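Dual specificity protein phosphatase 12 (Homo sapiens, PDB 4KI9) removes phosphate from phosphotyrosine as well as phosphoserine and phosphothreonine residues of proteins, the work of the catalytic domain described here. Local coordinates at residues H90-A102 and A115-N129. The protein carries 2 engineered substitutions. Numbering follows the deposited sequence.
Sequences HAGVSRSVAIITA and AYEKLQILKPEAKMN. With PO4 (phosphate ion), chain B.
Ser94 OG is held by two partners: Asn129 N donates to it across the contact at 3.0 Å with an N-H...O angle of 155°, and Asp58 OD1, which also bonds Asn129 ND2, is the second. With OG anti to the backbone N, the hydroxyl faces the 128-129 backbone rather than the phosphate. One residue earlier, Val93 O receives Lys127 N at 2.9 Å, and the fully extended Lys123 chain brings NZ to 2.6 Å from Gly92 O, tilted 34° from the carbonyl plane. The carbonyls of Gly92 and Val93 and the Ser94 hydroxyl thus meet 123-129, while the amides of Ala91, Val93, Ser94 and Arg95 bond the phosphate: Val93 N and Ser94 N both reach O3. Arg95 bends at chi3 and meets the anion edge-on, NE to O2 at 2.7 Å and NH2 to O1; a methionine in its place would probably leave those two oxygens without this charged clamp and Ala56 O without its NH1 donor. Deeper in, Leu119 CD1 lies 3.7 Å from Val97 CG1 and also touches Ile100 CG2 and Thr101 OG1, whose hydroxyl donates to Val97 O. Met128 CE lies over one face of the Tyr116 ring, 3.5 Å above its plane and offset toward the rim; the ring's OH accepts Met128 N. Helices 95-102 and 115-122 cross at 130°, their axes 9.3 Å apart. An anion cradled by loop amides at a helix N-terminus and clasped by an arginine is the signature P-loop of protein tyrosine phosphatases, here with the engineered Ser89 at the phosphocysteine position predicted for the nucleophile.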
# COMPACT_ATOMS: atom_id res chain seq x y z
N HIS A 90 -0.59 9.31 6.07
CA HIS A 90 -0.32 10.53 6.84
C HIS A 90 1.07 10.52 7.48
O HIS A 90 1.83 11.48 7.33
CB HIS A 90 -1.38 10.79 7.90
CG HIS A 90 -1.17 12.07 8.65
ND1 HIS A 90 -0.78 12.12 9.97
CD2 HIS A 90 -1.28 13.36 8.25
CE1 HIS A 90 -0.66 13.38 10.35
NE2 HIS A 90 -0.96 14.15 9.33
N ALA A 91 1.42 9.45 8.18
CA ALA A 91 2.71 9.38 8.87
C ALA A 91 3.80 8.68 8.06
O ALA A 91 4.98 8.82 8.37
CB ALA A 91 2.55 8.73 10.24
N GLY A 92 3.41 7.94 7.03
CA GLY A 92 4.36 7.12 6.28
C GLY A 92 4.83 5.90 7.05
O GLY A 92 5.96 5.43 6.85
N VAL A 93 3.97 5.36 7.90
CA VAL A 93 4.37 4.32 8.86
C VAL A 93 3.51 3.04 8.85
O VAL A 93 4.02 1.94 9.08
CB VAL A 93 4.41 4.93 10.30
CG1 VAL A 93 4.26 3.87 11.36
CG2 VAL A 93 5.69 5.72 10.49
N SER A 94 2.22 3.17 8.54
CA SER A 94 1.29 2.05 8.67
C SER A 94 0.48 1.76 7.39
O SER A 94 0.68 0.74 6.75
CB SER A 94 0.35 2.27 9.85
OG SER A 94 -0.57 1.20 9.99
N ARG A 95 -0.43 2.65 7.03
CA ARG A 95 -1.28 2.42 5.86
C ARG A 95 -0.48 2.28 4.55
O ARG A 95 -0.69 1.34 3.77
CB ARG A 95 -2.33 3.52 5.73
CG ARG A 95 -3.47 3.45 6.76
CD ARG A 95 -4.29 4.75 6.78
NE ARG A 95 -3.58 5.83 7.46
CZ ARG A 95 -4.12 7.00 7.80
NH1 ARG A 95 -5.39 7.25 7.53
NH2 ARG A 95 -3.38 7.92 8.42
N SER A 96 0.44 3.20 4.31
CA SER A 96 1.23 3.16 3.09
C SER A 96 2.19 1.97 3.13
O SER A 96 2.42 1.30 2.13
CB SER A 96 2.00 4.47 2.94
OG SER A 96 2.73 4.72 4.13
N VAL A 97 2.75 1.71 4.31
CA VAL A 97 3.61 0.55 4.53
C VAL A 97 2.91 -0.77 4.21
O VAL A 97 3.49 -1.64 3.56
CB VAL A 97 4.16 0.54 5.99
CG1 VAL A 97 4.81 -0.78 6.30
CG2 VAL A 97 5.15 1.69 6.18
N ALA A 98 1.67 -0.93 4.67
CA ALA A 98 0.88 -2.12 4.33
C ALA A 98 0.68 -2.28 2.81
O ALA A 98 0.82 -3.39 2.26
CB ALA A 98 -0.46 -2.08 5.05
N ILE A 99 0.37 -1.19 2.13
CA ILE A 99 0.16 -1.24 0.69
C ILE A 99 1.44 -1.64 -0.04
O ILE A 99 1.41 -2.49 -0.94
CB ILE A 99 -0.35 0.11 0.12
CG1 ILE A 99 -1.74 0.43 0.67
CG2 ILE A 99 -0.39 0.09 -1.41
CD1 ILE A 99 -2.78 -0.66 0.44
N ILE A 100 2.55 -1.02 0.31
CA ILE A 100 3.83 -1.37 -0.31
C ILE A 100 4.15 -2.84 -0.09
O ILE A 100 4.55 -3.56 -1.02
CB ILE A 100 4.98 -0.51 0.25
CG1 ILE A 100 4.79 0.94 -0.17
CG2 ILE A 100 6.33 -1.02 -0.27
CD1 ILE A 100 4.90 1.15 -1.67
N THR A 101 3.97 -3.30 1.15
CA THR A 101 4.23 -4.69 1.49
C THR A 101 3.38 -5.62 0.63
O THR A 101 3.89 -6.60 0.08
CB THR A 101 4.01 -4.97 2.99
OG1 THR A 101 4.81 -4.06 3.76
CG2 THR A 101 4.42 -6.42 3.34
N ALA A 102 2.10 -5.28 0.47
CA ALA A 102 1.22 -6.11 -0.34
C ALA A 102 1.72 -6.17 -1.79
O ALA A 102 1.69 -7.22 -2.43
CB ALA A 102 -0.21 -5.57 -0.29
N ALA A 115 8.58 -9.90 2.93
CA ALA A 115 8.36 -8.60 2.29
C ALA A 115 8.45 -7.47 3.31
O ALA A 115 9.09 -6.46 3.07
CB ALA A 115 7.01 -8.56 1.59
N TYR A 116 7.83 -7.67 4.47
CA TYR A 116 7.78 -6.64 5.49
C TYR A 116 9.19 -6.41 6.05
O TYR A 116 9.57 -5.29 6.38
CB TYR A 116 6.82 -7.08 6.60
CG TYR A 116 6.45 -6.01 7.60
CD1 TYR A 116 6.52 -4.66 7.28
CD2 TYR A 116 6.05 -6.36 8.88
CE1 TYR A 116 6.18 -3.68 8.21
CE2 TYR A 116 5.71 -5.40 9.81
CZ TYR A 116 5.77 -4.07 9.47
OH TYR A 116 5.44 -3.13 10.42
N GLU A 117 9.97 -7.49 6.14
CA GLU A 117 11.35 -7.41 6.62
C GLU A 117 12.17 -6.48 5.72
O GLU A 117 12.99 -5.70 6.20
CB GLU A 117 11.96 -8.81 6.67
CG GLU A 117 13.44 -8.88 6.99
CD GLU A 117 14.01 -10.26 6.74
OE1 GLU A 117 13.35 -11.25 7.13
OE2 GLU A 117 15.10 -10.35 6.14
N LYS A 118 11.92 -6.56 4.41
CA LYS A 118 12.60 -5.69 3.46
C LYS A 118 12.30 -4.22 3.70
O LYS A 118 13.20 -3.38 3.64
CB LYS A 118 12.21 -6.06 2.03
CG LYS A 118 12.96 -7.25 1.46
CD LYS A 118 12.51 -7.55 0.03
CE LYS A 118 13.42 -8.58 -0.62
NZ LYS A 118 12.82 -9.19 -1.84
N LEU A 119 11.04 -3.91 3.98
CA LEU A 119 10.64 -2.53 4.25
C LEU A 119 11.23 -2.02 5.55
O LEU A 119 11.62 -0.85 5.65
CB LEU A 119 9.12 -2.42 4.33
CG LEU A 119 8.40 -1.92 3.09
CD1 LEU A 119 6.97 -1.57 3.45
CD2 LEU A 119 9.12 -0.72 2.52
N GLN A 120 11.25 -2.88 6.56
CA GLN A 120 11.73 -2.47 7.88
C GLN A 120 13.23 -2.20 7.88
O GLN A 120 13.71 -1.34 8.61
CB GLN A 120 11.34 -3.49 8.95
CG GLN A 120 9.84 -3.62 9.10
CD GLN A 120 9.42 -4.26 10.41
OE1 GLN A 120 8.84 -3.60 11.27
NE2 GLN A 120 9.68 -5.55 10.54
N ILE A 121 13.97 -2.93 7.04
CA ILE A 121 15.38 -2.64 6.81
C ILE A 121 15.51 -1.22 6.26
O ILE A 121 16.35 -0.44 6.71
CB ILE A 121 16.00 -3.64 5.82
CG1 ILE A 121 16.33 -4.95 6.53
CG2 ILE A 121 17.26 -3.06 5.19
CD1 ILE A 121 16.94 -6.00 5.61
N LEU A 122 14.66 -0.89 5.29
CA LEU A 122 14.69 0.42 4.64
C LEU A 122 14.24 1.53 5.57
O LEU A 122 14.78 2.64 5.55
CB LEU A 122 13.81 0.41 3.39
CG LEU A 122 14.52 0.05 2.08
CD1 LEU A 122 15.58 1.09 1.75
CD2 LEU A 122 15.15 -1.34 2.17
N LYS A 123 13.23 1.24 6.39
CA LYS A 123 12.71 2.21 7.32
C LYS A 123 12.34 1.50 8.62
O LYS A 123 11.26 0.93 8.74
CB LYS A 123 11.48 2.91 6.73
CG LYS A 123 10.96 4.09 7.53
CD LYS A 123 9.78 4.72 6.82
CE LYS A 123 9.36 6.04 7.46
NZ LYS A 123 8.28 6.69 6.64
N PRO A 124 13.25 1.52 9.61
CA PRO A 124 12.98 0.82 10.86
C PRO A 124 11.75 1.38 11.57
O PRO A 124 11.11 0.66 12.33
CB PRO A 124 14.25 1.08 11.69
CG PRO A 124 14.89 2.27 11.07
CD PRO A 124 14.58 2.16 9.61
N GLU A 125 11.42 2.64 11.31
CA GLU A 125 10.24 3.25 11.90
C GLU A 125 8.94 2.74 11.26
O GLU A 125 7.85 3.07 11.72
CB GLU A 125 10.30 4.78 11.78
CG GLU A 125 11.70 5.35 11.84
CD GLU A 125 12.27 5.62 10.46
OE1 GLU A 125 13.29 5.00 10.10
OE2 GLU A 125 11.70 6.47 9.74
N ALA A 126 9.06 1.96 10.19
CA ALA A 126 7.87 1.35 9.58
C ALA A 126 7.24 0.38 10.57
O ALA A 126 7.92 -0.48 11.13
CB ALA A 126 8.22 0.65 8.27
N LYS A 127 5.95 0.55 10.80
CA LYS A 127 5.23 -0.26 11.78
C LYS A 127 3.75 -0.21 11.45
O LYS A 127 3.03 0.68 11.91
CB LYS A 127 5.49 0.30 13.18
CG LYS A 127 4.82 -0.47 14.32
CD LYS A 127 5.17 0.18 15.66
CE LYS A 127 4.26 -0.29 16.78
NZ LYS A 127 4.05 0.78 17.82
N MET A 128 3.29 -1.13 10.61
CA MET A 128 1.87 -1.17 10.28
C MET A 128 1.14 -1.67 11.51
O MET A 128 1.70 -2.43 12.29
CB MET A 128 1.60 -2.07 9.08
CG MET A 128 1.76 -3.56 9.35
SD MET A 128 1.44 -4.54 7.87
CE MET A 128 2.90 -4.16 6.91
N ASN A 129 -0.10 -1.23 11.70
CA ASN A 129 -0.89 -1.71 12.83
C ASN A 129 -1.13 -3.21 12.72
O ASN A 129 -0.98 -3.81 11.66
CB ASN A 129 -2.18 -0.89 13.03
CG ASN A 129 -3.28 -1.23 12.02
OD1 ASN A 129 -3.76 -2.36 11.97
ND2 ASN A 129 -3.70 -0.23 11.23
P PO4 B . -0.12 6.07 8.77
O1 PO4 B . -0.63 7.48 8.55
O2 PO4 B . -1.18 5.08 8.38
O3 PO4 B . 1.16 5.84 8.01
O4 PO4 B . 0.14 5.87 10.25